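Local atomic coordinates of sucrose 6(F)-phosphate phosphorylase (Thermoanaerobacterium thermosaccharolyticum DSM 571, PDB entry 6S9V), a protein that belongs to the alpha-amylase family of carbohydrate-active enzymes and is built round a closed barrel of eight parallel strands, a TIM barrel. Residues F273-P276 and F277-Y281; L182-S186 and H187-E191; G32-K35 and T36-D39; K407-E411 and G412-N416; N432-Q435 and R436-L440. All coordinates share one frame; numbering follows the deposited sequence.

Interaction 1: F273-P276 and F277-Y281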
loop_
_atom_site.group_PDB
_atom_site.type_symbol
_atom_site.label_atom_id
_atom_site.label_comp_id
_atom_site.label_asym_id
_atom_site.label_seq_id
_atom_site.Cartn_x
_atom_site.Cartn_y
_atom_site.Cartn_z
ATOM N N PHE A 273 1.036 -8.745 -0.053
ATOM C CA PHE A 273 1.999 -8.417 0.997
ATOM C C PHE A 273 2.941 -9.570 1.328
ATOM O O PHE A 273 3.762 -9.442 2.248
ATOM C CB PHE A 273 1.261 -7.963 2.257
ATOM C CG PHE A 273 0.687 -6.553 2.165
ATOM C CD1 PHE A 273 1.421 -5.505 1.604
ATOM C CD2 PHE A 273 -0.588 -6.288 2.636
ATOM C CE1 PHE A 273 0.895 -4.222 1.533
ATOM C CE2 PHE A 273 -1.122 -5.008 2.567
ATOM C CZ PHE A 273 -0.387 -3.974 2.016
ATOM N N ILE A 274 2.855 -10.677 0.601
ATOM C CA ILE A 274 3.744 -11.822 0.798
ATOM C C ILE A 274 4.899 -11.780 -0.198
ATOM O O ILE A 274 6.025 -12.185 0.132
ATOM C CB ILE A 274 2.952 -13.132 0.678
ATOM C CG1 ILE A 274 1.997 -13.281 1.864
ATOM C CG2 ILE A 274 3.878 -14.337 0.616
ATOM C CD1 ILE A 274 0.890 -14.284 1.637
ATOM N N LEU A 275 4.637 -11.304 -1.415
ATOM C CA LEU A 275 5.675 -11.286 -2.442
ATOM C C LEU A 275 6.897 -10.447 -2.077
ATOM O O LEU A 275 8.013 -10.849 -2.450
ATOM C CB LEU A 275 5.082 -10.781 -3.759
ATOM C CG LEU A 275 5.937 -10.949 -5.012
ATOM C CD1 LEU A 275 6.084 -12.401 -5.418
ATOM C CD2 LEU A 275 5.351 -10.119 -6.152
ATOM N N PRO A 276 6.778 -9.283 -1.429
ATOM C CA PRO A 276 7.999 -8.478 -1.182
ATOM C C PRO A 276 9.070 -9.241 -0.412
ATOM O O PRO A 276 10.233 -9.282 -0.839
ATOM C CB PRO A 276 7.463 -7.257 -0.417
ATOM C CG PRO A 276 6.011 -7.150 -0.857
ATOM C CD PRO A 276 5.555 -8.579 -1.007
ATOM N N PHE A 277 8.705 -9.860 0.712
ATOM C CA PHE A 277 9.658 -10.684 1.452
ATOM C C PHE A 277 10.055 -11.920 0.655
ATOM O O PHE A 277 11.227 -12.315 0.651
ATOM C CB PHE A 277 9.055 -11.100 2.801
ATOM C CG PHE A 277 9.990 -11.921 3.660
ATOM C CD1 PHE A 277 10.170 -13.282 3.427
ATOM C CD2 PHE A 277 10.676 -11.333 4.704
ATOM C CE1 PHE A 277 11.044 -14.032 4.218
ATOM C CE2 PHE A 277 11.545 -12.069 5.498
ATOM C CZ PHE A 277 11.728 -13.414 5.265
ATOM N N THR A 278 9.087 -12.558 -0.012
ATOM C CA THR A 278 9.377 -13.784 -0.748
ATOM C C THR A 278 10.438 -13.552 -1.816
ATOM O O THR A 278 11.336 -14.382 -2.002
ATOM C CB THR A 278 8.082 -14.329 -1.366
ATOM O OG1 THR A 278 7.173 -14.676 -0.315
ATOM C CG2 THR A 278 8.355 -15.557 -2.224
ATOM N N VAL A 279 10.366 -12.421 -2.518
ATOM C CA VAL A 279 11.364 -12.130 -3.539
ATOM C C VAL A 279 12.720 -11.852 -2.904
ATOM O O VAL A 279 13.758 -12.302 -3.405
ATOM C CB VAL A 279 10.889 -10.971 -4.431
ATOM C CG1 VAL A 279 12.030 -10.461 -5.300
ATOM C CG2 VAL A 279 9.721 -11.438 -5.314
ATOM N N LEU A 280 12.741 -11.135 -1.777
ATOM C CA LEU A 280 14.010 -10.909 -1.079
ATOM C C LEU A 280 14.669 -12.233 -0.714
ATOM O O LEU A 280 15.870 -12.435 -0.941
ATOM C CB LEU A 280 13.787 -10.082 0.187
ATOM C CG LEU A 280 13.974 -8.569 0.149
ATOM C CD1 LEU A 280 13.727 -8.034 1.553
ATOM C CD2 LEU A 280 15.356 -8.167 -0.349
ATOM N N TYR A 281 13.899 -13.133 -0.096
ATOM C CA TYR A 281 14.434 -14.435 0.287
ATOM C C TYR A 281 14.921 -15.209 -0.928
ATOM O O TYR A 281 15.985 -15.846 -0.886
ATOM C CB TYR A 281 13.363 -15.228 1.041
ATOM C CG TYR A 281 13.776 -16.641 1.372
ATOM C CD1 TYR A 281 13.584 -17.677 0.461
ATOM C CD2 TYR A 281 14.370 -16.941 2.586
ATOM C CE1 TYR A 281 13.975 -18.975 0.757
ATOM C CE2 TYR A 281 14.759 -18.241 2.895
ATOM C CZ TYR A 281 14.561 -19.248 1.975
ATOM O OH TYR A 281 14.956 -20.531 2.286
HETATM O O HOH W 1 6.467 -9.198 2.419
#
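Backbone N-H groups of T278, V279 and L280 reach back four residues to the carbonyls of I274, L275 and P276, the alpha-helical pattern at the N-terminal end of helix 275-285, which follows the sixth strand of the TIM barrel, 269-271. V279 N lies 2.8 Å from L275 O, while the bond from L280 N to P276 O is longer, at 3.3 Å. P276 has no N-H to give, and this early in a helix none is needed. Two donors from one residue grip I274 O. T278 N comes in the carbonyl plane, and T278 OG1 comes from above that plane, 2.8 Å from I274 O. The threonine's chi1 of -63° sets the hydroxyl beside its own backbone N, which lets both groups meet the same oxygen. Just before the turn, D272 OD1 accepts from the backbone N of I274 and of L275. Further round, L275 and V279 meet through methyl groups, CD1 of L275 standing 3.8 Å from CG2 of V279. L275 and T278 also pack on L291 of helix 289-295, whereas F277 and L280 lie against helix 324-336, so the turn is buried between neighbouring helices. A water bridges two backbone groups: it donates to F273 O at 2.7 Å and accepts from F277 N at 2.9 Å.

Interaction 2: L182-S186 and H187-E191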
loop_
_atom_site.group_PDB
_atom_site.type_symbol
_atom_site.label_atom_id
_atom_site.label_comp_id
_atom_site.label_asym_id
_atom_site.label_seq_id
_atom_site.Cartn_x
_atom_site.Cartn_y
_atom_site.Cartn_z
ATOM N N LEU A 182 -13.184 7.142 13.309
ATOM C CA LEU A 182 -14.565 7.315 12.888
ATOM C C LEU A 182 -15.402 6.118 13.316
ATOM O O LEU A 182 -14.926 4.980 13.313
ATOM C CB LEU A 182 -14.649 7.476 11.371
ATOM C CG LEU A 182 -13.963 8.704 10.768
ATOM C CD1 LEU A 182 -13.861 8.573 9.255
ATOM C CD2 LEU A 182 -14.727 9.953 11.151
ATOM N N ASP A 183 -16.651 6.380 13.689
ATOM C CA ASP A 183 -17.600 5.316 14.012
ATOM C C ASP A 183 -18.321 4.938 12.721
ATOM O O ASP A 183 -19.234 5.642 12.282
ATOM C CB ASP A 183 -18.578 5.771 15.085
ATOM C CG ASP A 183 -19.558 4.682 15.485
ATOM O OD1 ASP A 183 -19.525 3.592 14.883
ATOM O OD2 ASP A 183 -20.363 4.926 16.400
ATOM N N VAL A 184 -17.907 3.831 12.098
ATOM C CA VAL A 184 -18.501 3.445 10.822
ATOM C C VAL A 184 -19.921 2.913 10.968
ATOM O O VAL A 184 -20.596 2.698 9.955
ATOM C CB VAL A 184 -17.625 2.408 10.083
ATOM C CG1 VAL A 184 -16.242 2.978 9.824
ATOM C CG2 VAL A 184 -17.541 1.096 10.851
ATOM N N ASN A 185 -20.389 2.682 12.195
ATOM C CA ASN A 185 -21.799 2.385 12.432
ATOM C C ASN A 185 -22.679 3.629 12.401
ATOM O O ASN A 185 -23.907 3.500 12.357
ATOM C CB ASN A 185 -21.979 1.681 13.775
ATOM C CG ASN A 185 -21.312 0.328 13.811
ATOM O OD1 ASN A 185 -21.250 -0.372 12.801
ATOM N ND2 ASN A 185 -20.796 -0.044 14.976
ATOM N N SER A 186 -22.087 4.817 12.433
ATOM C CA SER A 186 -22.852 6.053 12.457
ATOM C C SER A 186 -23.332 6.404 11.055
ATOM O O SER A 186 -22.544 6.421 10.104
ATOM C CB SER A 186 -22.002 7.196 13.012
ATOM O OG SER A 186 -22.608 8.450 12.752
ATOM N N HIS A 187 -24.626 6.704 10.937
ATOM C CA HIS A 187 -25.172 7.186 9.676
ATOM C C HIS A 187 -24.406 8.402 9.174
ATOM O O HIS A 187 -24.205 8.568 7.964
ATOM C CB HIS A 187 -26.653 7.526 9.863
ATOM C CG HIS A 187 -27.286 8.166 8.671
ATOM N ND1 HIS A 187 -27.452 7.508 7.471
ATOM C CD2 HIS A 187 -27.813 9.402 8.499
ATOM C CE1 HIS A 187 -28.047 8.314 6.608
ATOM N NE2 HIS A 187 -28.276 9.469 7.208
ATOM N N LEU A 188 -23.952 9.255 10.090
ATOM C CA LEU A 188 -23.225 10.453 9.685
ATOM C C LEU A 188 -21.898 10.105 9.020
ATOM O O LEU A 188 -21.480 10.775 8.068
ATOM C CB LEU A 188 -22.986 11.345 10.898
ATOM C CG LEU A 188 -24.230 11.928 11.566
ATOM C CD1 LEU A 188 -23.811 12.712 12.806
ATOM C CD2 LEU A 188 -25.024 12.808 10.607
ATOM N N VAL A 189 -21.212 9.077 9.523
ATOM C CA VAL A 189 -19.949 8.661 8.929
ATOM C C VAL A 189 -20.179 8.048 7.554
ATOM O O VAL A 189 -19.405 8.277 6.620
ATOM C CB VAL A 189 -19.214 7.684 9.862
ATOM C CG1 VAL A 189 -18.050 7.027 9.121
ATOM C CG2 VAL A 189 -18.736 8.403 11.109
ATOM N N ARG A 190 -21.235 7.253 7.402
ATOM C CA ARG A 190 -21.483 6.655 6.095
ATOM C C ARG A 190 -21.814 7.729 5.071
ATOM O O ARG A 190 -21.365 7.649 3.922
ATOM C CB ARG A 190 -22.587 5.607 6.199
ATOM C CG ARG A 190 -22.143 4.461 7.093
ATOM C CD ARG A 190 -22.952 3.204 6.952
ATOM N NE ARG A 190 -22.262 2.120 7.654
ATOM C CZ ARG A 190 -22.460 0.823 7.440
ATOM N NH1 ARG A 190 -23.334 0.413 6.529
ATOM N NH2 ARG A 190 -21.769 -0.067 8.142
ATOM N N GLU A 191 -22.562 8.761 5.479
ATOM C CA GLU A 191 -22.819 9.896 4.598
ATOM C C GLU A 191 -21.520 10.605 4.237
ATOM O O GLU A 191 -21.317 11.007 3.084
ATOM C CB GLU A 191 -23.773 10.883 5.278
ATOM C CG GLU A 191 -25.204 10.398 5.434
ATOM C CD GLU A 191 -26.060 11.363 6.245
ATOM O OE1 GLU A 191 -25.495 12.224 6.950
ATOM O OE2 GLU A 191 -27.301 11.261 6.178
#
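An N-cap opens helix 187-202 here, with the S186 hydroxyl accepting from L188 N, and it is led in by a type I beta turn from D183 to S186 in the loop after strand 179-181 of the catalytic TIM-barrel region. The capping bond, from L188 N to S186 OG, is weak at 3.1 Å. The same hydroxyl is hydrogen-bonded to D123 OD2, so the serine side chain joins the helix start to another part of the chain. The backbone oxygen S186 O accepts R190 N at 3.1 Å, in the carbonyl plane, and takes a weak bond from V189 N. Within the turn, D183 OD1 takes N185 N to form an Asx turn, the donor lying above the carboxylate plane, while D183 OD2 makes a salt bridge to K130. V189 packs against the bend: its CG2 is pressed to 3.0 Å from D183 O, and its CG1 lies 4.1 Å from L182 CB. R190 leaves the helix with CG beside its backbone N (chi1 -64°) and then runs extended back over the turn. It has W237 as a cation-pi partner and touches F234, both on helix 230-244. R190 NE donates in the guanidinium plane to V184 O at 2.9 Å, with an N-H...O angle of 167°, and meets the oxygen nearly along the C=O axis.

Interaction 3: G32-K35 and T36-D39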
loop_
_atom_site.group_PDB
_atom_site.type_symbol
_atom_site.label_atom_id
_atom_site.label_comp_id
_atom_site.label_asym_id
_atom_site.label_seq_id
_atom_site.Cartn_x
_atom_site.Cartn_y
_atom_site.Cartn_z
ATOM N N GLY A 32 8.083 18.267 -5.907
ATOM C CA GLY A 32 7.548 19.134 -4.874
ATOM C C GLY A 32 6.041 19.291 -4.873
ATOM O O GLY A 32 5.475 19.661 -3.835
ATOM N N ASN A 33 5.361 19.031 -5.988
ATOM C CA ASN A 33 3.915 19.216 -6.024
ATOM C C ASN A 33 3.341 18.452 -7.215
ATOM O O ASN A 33 4.069 17.825 -7.991
ATOM C CB ASN A 33 3.563 20.712 -6.081
ATOM C CG ASN A 33 4.237 21.432 -7.235
ATOM O OD1 ASN A 33 4.065 21.067 -8.392
ATOM N ND2 ASN A 33 5.001 22.468 -6.920
ATOM N N LEU A 34 2.013 18.522 -7.358
ATOM C CA LEU A 34 1.339 17.747 -8.391
ATOM C C LEU A 34 1.656 18.269 -9.785
ATOM O O LEU A 34 1.623 17.503 -10.756
ATOM C CB LEU A 34 -0.171 17.759 -8.161
ATOM C CG LEU A 34 -0.663 17.014 -6.925
ATOM C CD1 LEU A 34 -2.161 17.215 -6.723
ATOM C CD2 LEU A 34 -0.329 15.530 -7.002
ATOM N N LYS A 35 1.957 19.563 -9.911
ATOM C CA LYS A 35 2.288 20.111 -11.219
ATOM C C LYS A 35 3.644 19.600 -11.693
ATOM O O LYS A 35 3.793 19.211 -12.858
ATOM C CB LYS A 35 2.259 21.636 -11.154
ATOM C CG LYS A 35 0.852 22.166 -10.926
ATOM C CD LYS A 35 0.818 23.672 -10.770
ATOM C CE LYS A 35 -0.617 24.183 -10.748
ATOM N NZ LYS A 35 -1.324 23.978 -12.043
ATOM N N THR A 36 4.643 19.572 -10.803
ATOM C CA THR A 36 5.924 18.979 -11.175
ATOM C C THR A 36 5.801 17.467 -11.369
ATOM O O THR A 36 6.488 16.894 -12.223
ATOM C CB THR A 36 7.003 19.294 -10.132
ATOM O OG1 THR A 36 6.747 18.570 -8.917
ATOM C CG2 THR A 36 7.061 20.799 -9.833
ATOM N N LEU A 37 4.936 16.803 -10.597
ATOM C CA LEU A 37 4.683 15.383 -10.834
ATOM C C LEU A 37 4.142 15.164 -12.245
ATOM O O LEU A 37 4.609 14.282 -12.977
ATOM C CB LEU A 37 3.720 14.835 -9.779
ATOM C CG LEU A 37 3.209 13.409 -9.997
ATOM C CD1 LEU A 37 4.366 12.428 -10.119
ATOM C CD2 LEU A 37 2.278 12.977 -8.869
ATOM N N ASN A 38 3.146 15.958 -12.642
ATOM C CA ASN A 38 2.610 15.855 -13.996
ATOM C C ASN A 38 3.684 16.156 -15.041
ATOM O O ASN A 38 3.747 15.493 -16.085
ATOM C CB ASN A 38 1.424 16.814 -14.170
ATOM C CG ASN A 38 0.093 16.197 -13.747
ATOM O OD1 ASN A 38 -0.143 15.003 -13.939
ATOM N ND2 ASN A 38 -0.795 17.021 -13.185
ATOM N N ASP A 39 4.524 17.165 -14.786
ATOM C CA ASP A 39 5.604 17.484 -15.716
ATOM C C ASP A 39 6.586 16.325 -15.842
ATOM O O ASP A 39 7.035 16.000 -16.947
ATOM C CB ASP A 39 6.342 18.756 -15.279
ATOM C CG ASP A 39 5.490 20.012 -15.405
ATOM O OD1 ASP A 39 4.449 19.972 -16.089
ATOM O OD2 ASP A 39 5.878 21.053 -14.831
#
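The side-chain amide of N33 meets T36 through its oxygen: T36 N approaches OD1 with a tilt of 24° from the amide plane, and T36 CG2 lies 3.3 Å from N33 OD1. This is the N-cap of helix 34-44, the helix that joins strands 22-25 and 51-54 in a beta-alpha-beta crossover of the TIM barrel. The capping bond from T36 N to N33 OD1 is 2.9 Å long and nearly straight at 165°. N33 reaches it because chi1 of 55° folds CG between its backbone N and carbonyl carbon, turning the amide in over the helix end. T36 OG1, meanwhile, sits near both N33 O and L30 O. On the buried side L34 and L37 touch through their CD2 methyls, 4.1 Å apart, and both pack on helix 81-88, L34 against I84 and L37 against M87. The first helical bonds then follow in order: L37 N to N33 O, N38 N to L34 O and D39 N to K35 O, each 2.9 Å.

Interaction 4: K407-E411 and G412-N416. With SO4 (sulfate ion), chain I.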
loop_
_atom_site.group_PDB
_atom_site.type_symbol
_atom_site.label_atom_id
_atom_site.label_comp_id
_atom_site.label_asym_id
_atom_site.label_seq_id
_atom_site.Cartn_x
_atom_site.Cartn_y
_atom_site.Cartn_z
ATOM N N LYS A 407 18.061 10.370 10.576
ATOM C CA LYS A 407 18.752 11.057 11.666
ATOM C C LYS A 407 18.036 12.344 12.054
ATOM O O LYS A 407 17.922 12.662 13.245
ATOM C CB LYS A 407 20.202 11.359 11.281
ATOM C CG LYS A 407 20.999 11.990 12.428
ATOM C CD LYS A 407 22.387 12.456 12.014
ATOM C CE LYS A 407 23.275 11.299 11.591
ATOM N NZ LYS A 407 24.708 11.705 11.495
ATOM N N LYS A 408 17.556 13.106 11.068
ATOM C CA LYS A 408 16.947 14.398 11.367
ATOM C C LYS A 408 15.565 14.238 11.988
ATOM O O LYS A 408 15.240 14.905 12.977
ATOM C CB LYS A 408 16.865 15.258 10.104
ATOM C CG LYS A 408 18.177 15.914 9.703
ATOM C CD LYS A 408 17.928 17.080 8.747
ATOM C CE LYS A 408 19.180 17.474 7.973
ATOM N NZ LYS A 408 20.217 18.096 8.843
ATOM N N THR A 409 14.732 13.363 11.423
ATOM C CA THR A 409 13.361 13.233 11.896
ATOM C C THR A 409 13.202 12.190 12.991
ATOM O O THR A 409 12.175 12.183 13.676
ATOM C CB THR A 409 12.417 12.863 10.743
ATOM O OG1 THR A 409 12.668 11.513 10.317
ATOM C CG2 THR A 409 12.602 13.812 9.573
ATOM N N LYS A 410 14.180 11.304 13.165
ATOM C CA LYS A 410 14.064 10.185 14.095
ATOM C C LYS A 410 12.880 9.283 13.753
ATOM O O LYS A 410 12.398 8.536 14.609
ATOM C CB LYS A 410 13.959 10.677 15.543
ATOM C CG LYS A 410 15.177 11.452 16.035
ATOM C CD LYS A 410 16.436 10.591 16.002
ATOM C CE LYS A 410 17.622 11.300 16.639
ATOM N NZ LYS A 410 18.042 12.501 15.871
ATOM N N GLU A 411 12.409 9.333 12.509
ATOM C CA GLU A 411 11.301 8.506 12.043
ATOM C C GLU A 411 11.882 7.471 11.086
ATOM O O GLU A 411 12.294 7.805 9.969
ATOM C CB GLU A 411 10.221 9.346 11.370
ATOM C CG GLU A 411 9.548 10.338 12.306
ATOM C CD GLU A 411 8.316 10.979 11.693
ATOM O OE1 GLU A 411 7.767 10.414 10.722
ATOM O OE2 GLU A 411 7.892 12.045 12.188
ATOM N N GLY A 412 11.895 6.211 11.526
ATOM C CA GLY A 412 12.530 5.168 10.749
ATOM C C GLY A 412 11.953 5.005 9.360
ATOM O O GLY A 412 12.689 4.701 8.416
ATOM N N ARG A 413 10.641 5.209 9.200
ATOM C CA ARG A 413 10.029 4.972 7.900
ATOM C C ARG A 413 10.437 6.009 6.863
ATOM O O ARG A 413 10.268 5.765 5.662
ATOM C CB ARG A 413 8.501 4.947 8.000
ATOM C CG ARG A 413 7.939 3.707 8.682
ATOM C CD ARG A 413 6.419 3.739 8.697
ATOM N NE ARG A 413 5.854 2.708 9.559
ATOM C CZ ARG A 413 5.648 2.859 10.865
ATOM N NH1 ARG A 413 5.963 4.002 11.465
ATOM N NH2 ARG A 413 5.126 1.867 11.574
ATOM N N GLU A 414 10.972 7.153 7.296
ATOM C CA GLU A 414 11.473 8.150 6.358
ATOM C C GLU A 414 12.696 7.662 5.587
ATOM O O GLU A 414 13.092 8.319 4.618
ATOM C CB GLU A 414 11.779 9.455 7.101
ATOM C CG GLU A 414 10.571 10.405 7.198
ATOM C CD GLU A 414 10.268 11.119 5.877
ATOM O OE1 GLU A 414 11.224 11.624 5.247
ATOM O OE2 GLU A 414 9.078 11.171 5.461
ATOM N N ILE A 415 13.280 6.519 5.965
ATOM C CA ILE A 415 14.407 5.957 5.222
ATOM C C ILE A 415 14.030 5.709 3.773
ATOM O O ILE A 415 14.885 5.739 2.880
ATOM C CB ILE A 415 14.880 4.658 5.906
ATOM C CG1 ILE A 415 16.289 4.280 5.454
ATOM C CG2 ILE A 415 13.912 3.507 5.601
ATOM C CD1 ILE A 415 16.905 3.182 6.298
ATOM N N ASN A 416 12.745 5.466 3.521
ATOM C CA ASN A 416 12.218 5.065 2.224
ATOM C C ASN A 416 11.230 6.101 1.686
ATOM O O ASN A 416 10.353 5.770 0.887
ATOM C CB ASN A 416 11.558 3.689 2.362
ATOM C CG ASN A 416 11.119 3.094 1.040
ATOM O OD1 ASN A 416 11.848 3.125 0.049
ATOM N ND2 ASN A 416 9.910 2.540 1.022
HETATM S S SO4 I . 4.093 6.644 9.493
HETATM O O1 SO4 I . 3.170 6.487 10.611
HETATM O O2 SO4 I . 3.942 5.509 8.587
HETATM O O3 SO4 I . 5.461 6.702 9.998
HETATM O O4 SO4 I . 3.803 7.881 8.770
#
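E411 O accepts from E414 N at 3.1 Å, the donor standing well above the carbonyl plane, and this bond starts the 3-10 segment 412-415 just after helix 403-409. E414 CB also rests 3.3 Å from E411 O. Further back in the chain, the side chains of E414 and T409 cross at about a right angle, E414 CG 3.9 Å from T409 OG1. That hydroxyl shapes the exit from the helix: T409 OG1 accepts from E411 N at 3.1 Å in an ST turn and donates to A405 O. T409 can serve both because chi1 of 70° places OG1 between its backbone N and carbonyl carbon. K410 leaves the helix with a positive phi of 59°, and its NZ curls back to K407 O, which it meets in the carbonyl plane. E414 OE2 has a long, weak ion pair with R64. Outermost, R413 runs extended to a sulfate that probably came from the crystallisation liquor and that also binds K173 NZ and R417 NH2, so three basic side chains gather on the anion. R413 NH1 makes a weak bond of 3.1 Å to sulfate O3, and R413 CD lies 3.0 Å from sulfate O2.

Interaction 5: N432-Q435 and R436-L440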
loop_
_atom_site.group_PDB
_atom_site.type_symbol
_atom_site.label_atom_id
_atom_site.label_comp_id
_atom_site.label_asym_id
_atom_site.label_seq_id
_atom_site.Cartn_x
_atom_site.Cartn_y
_atom_site.Cartn_z
ATOM N N ASN A 432 22.288 3.747 -15.206
ATOM C CA ASN A 432 22.088 2.548 -16.013
ATOM C C ASN A 432 20.993 1.659 -15.438
ATOM O O ASN A 432 20.158 1.138 -16.188
ATOM C CB ASN A 432 23.392 1.760 -16.131
ATOM C CG ASN A 432 23.247 0.531 -17.006
ATOM O OD1 ASN A 432 23.152 -0.592 -16.512
ATOM N ND2 ASN A 432 23.209 0.740 -18.314
ATOM N N VAL A 433 20.968 1.478 -14.111
ATOM C CA VAL A 433 19.979 0.589 -13.508
ATOM C C VAL A 433 18.566 1.124 -13.726
ATOM O O VAL A 433 17.623 0.346 -13.918
ATOM C CB VAL A 433 20.272 0.373 -12.008
ATOM C CG1 VAL A 433 20.163 1.686 -11.232
ATOM C CG2 VAL A 433 19.316 -0.674 -11.435
ATOM N N VAL A 434 18.395 2.449 -13.723
ATOM C CA VAL A 434 17.075 3.028 -13.941
ATOM C C VAL A 434 16.661 2.879 -15.403
ATOM O O VAL A 434 15.508 2.545 -15.707
ATOM C CB VAL A 434 17.063 4.503 -13.499
ATOM C CG1 VAL A 434 15.730 5.165 -13.845
ATOM C CG2 VAL A 434 17.341 4.600 -12.007
ATOM N N GLN A 435 17.591 3.109 -16.331
ATOM C CA GLN A 435 17.261 2.919 -17.740
ATOM C C GLN A 435 16.904 1.462 -18.026
ATOM O O GLN A 435 15.989 1.183 -18.812
ATOM C CB GLN A 435 18.419 3.386 -18.623
ATOM C CG GLN A 435 18.561 4.923 -18.747
ATOM C CD GLN A 435 17.332 5.622 -19.354
ATOM O OE1 GLN A 435 16.764 5.167 -20.351
ATOM N NE2 GLN A 435 16.932 6.746 -18.754
ATOM N N ARG A 436 17.598 0.515 -17.385
ATOM C CA ARG A 436 17.232 -0.893 -17.539
ATOM C C ARG A 436 15.837 -1.164 -16.996
ATOM O O ARG A 436 15.065 -1.918 -17.599
ATOM C CB ARG A 436 18.240 -1.796 -16.834
ATOM C CG ARG A 436 19.605 -1.824 -17.472
ATOM C CD ARG A 436 20.582 -2.562 -16.573
ATOM N NE ARG A 436 20.255 -3.978 -16.458
ATOM C CZ ARG A 436 20.811 -4.807 -15.578
ATOM N NH1 ARG A 436 21.721 -4.359 -14.717
ATOM N NH2 ARG A 436 20.459 -6.088 -15.560
ATOM N N LEU A 437 15.504 -0.577 -15.843
ATOM C CA LEU A 437 14.184 -0.782 -15.259
ATOM C C LEU A 437 13.088 -0.179 -16.133
ATOM O O LEU A 437 12.011 -0.773 -16.282
ATOM C CB LEU A 437 14.135 -0.183 -13.856
ATOM C CG LEU A 437 12.803 -0.268 -13.107
ATOM C CD1 LEU A 437 12.242 -1.689 -13.099
ATOM C CD2 LEU A 437 12.987 0.262 -11.673
ATOM N N LEU A 438 13.335 0.999 -16.706
ATOM C CA LEU A 438 12.330 1.619 -17.560
ATOM C C LEU A 438 12.062 0.768 -18.797
ATOM O O LEU A 438 10.913 0.646 -19.238
ATOM C CB LEU A 438 12.775 3.031 -17.949
ATOM C CG LEU A 438 12.845 4.036 -16.787
ATOM C CD1 LEU A 438 13.326 5.395 -17.259
ATOM C CD2 LEU A 438 11.492 4.176 -16.102
ATOM N N LYS A 439 13.113 0.174 -19.377
ATOM C CA LYS A 439 12.932 -0.705 -20.529
ATOM C C LYS A 439 12.111 -1.937 -20.154
ATOM O O LYS A 439 11.223 -2.366 -20.912
ATOM C CB LYS A 439 14.297 -1.110 -21.096
ATOM C CG LYS A 439 14.209 -1.879 -22.403
ATOM C CD LYS A 439 15.581 -2.149 -23.006
ATOM C CE LYS A 439 15.468 -3.032 -24.244
ATOM N NZ LYS A 439 16.803 -3.328 -24.850
ATOM N N LEU A 440 12.397 -2.517 -18.987
ATOM C CA LEU A 440 11.633 -3.663 -18.513
ATOM C C LEU A 440 10.178 -3.286 -18.279
ATOM O O LEU A 440 9.268 -4.043 -18.639
ATOM C CB LEU A 440 12.243 -4.209 -17.222
ATOM C CG LEU A 440 11.513 -5.384 -16.563
ATOM C CD1 LEU A 440 11.546 -6.610 -17.478
ATOM C CD2 LEU A 440 12.106 -5.697 -15.202
HETATM O O HOH W 2 22.855 -1.724 -14.146
#
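N432 and R436 are joined first by backbone, R436 N donating to N432 O at 2.9 Å, and the same four-residue step repeats from L437 to V433, from L438 to V434 and from K439 to Q435. Polar side chains add a second link between N432 and R436. The carboxamide oxygen N432 OD1 lies 3.2 Å from R436 CD, with the amide and guanidinium planes 40° apart. A water at the guanidinium edge closes the link, donating to N432 OD1 at 2.6 Å and accepting from R436 NH1 at 2.9 Å. The charged end of R436 is shared: NH1 pairs with D373 and NH2 with the C-terminal carboxylate of V502. These bonds sit on helix 432-446, a helix that packs on helix 372-384 and on the C-terminal antiparallel sheet, where K439 and L440 touch Y500. Q435 NE2 turns back to V429 O. Among apolar groups, V434 and L438 lie side by side pointing the same way, V434 CG1 to L438 CD1 being 4.2 Å, and L438 also packs on F45 and V48. L438 CG sits close over the backbone, 3.2 Å from V434 O.

In the fold
From the N terminus, interaction 3 comes first, opening the helix between barrel strands 22-25 and 51-54. Interaction 2 follows at the start of helix 187-202, which leads to strand 207-210, and interaction 1 opens the helix after strand 269-271. Interaction 4 lies beyond the last barrel strand, 388-392, and interaction 5 on the helix that faces the C-terminal antiparallel sheet. Each is a bend or helical turn within a continuous stretch, so they run in series and none nest or cross. Interaction 2 lies across the chain's centre from interactions 1 and 5, its centre about 46 Å from that of interaction 5; interactions 1 and 4 come within about 10 Å at their nearest atoms.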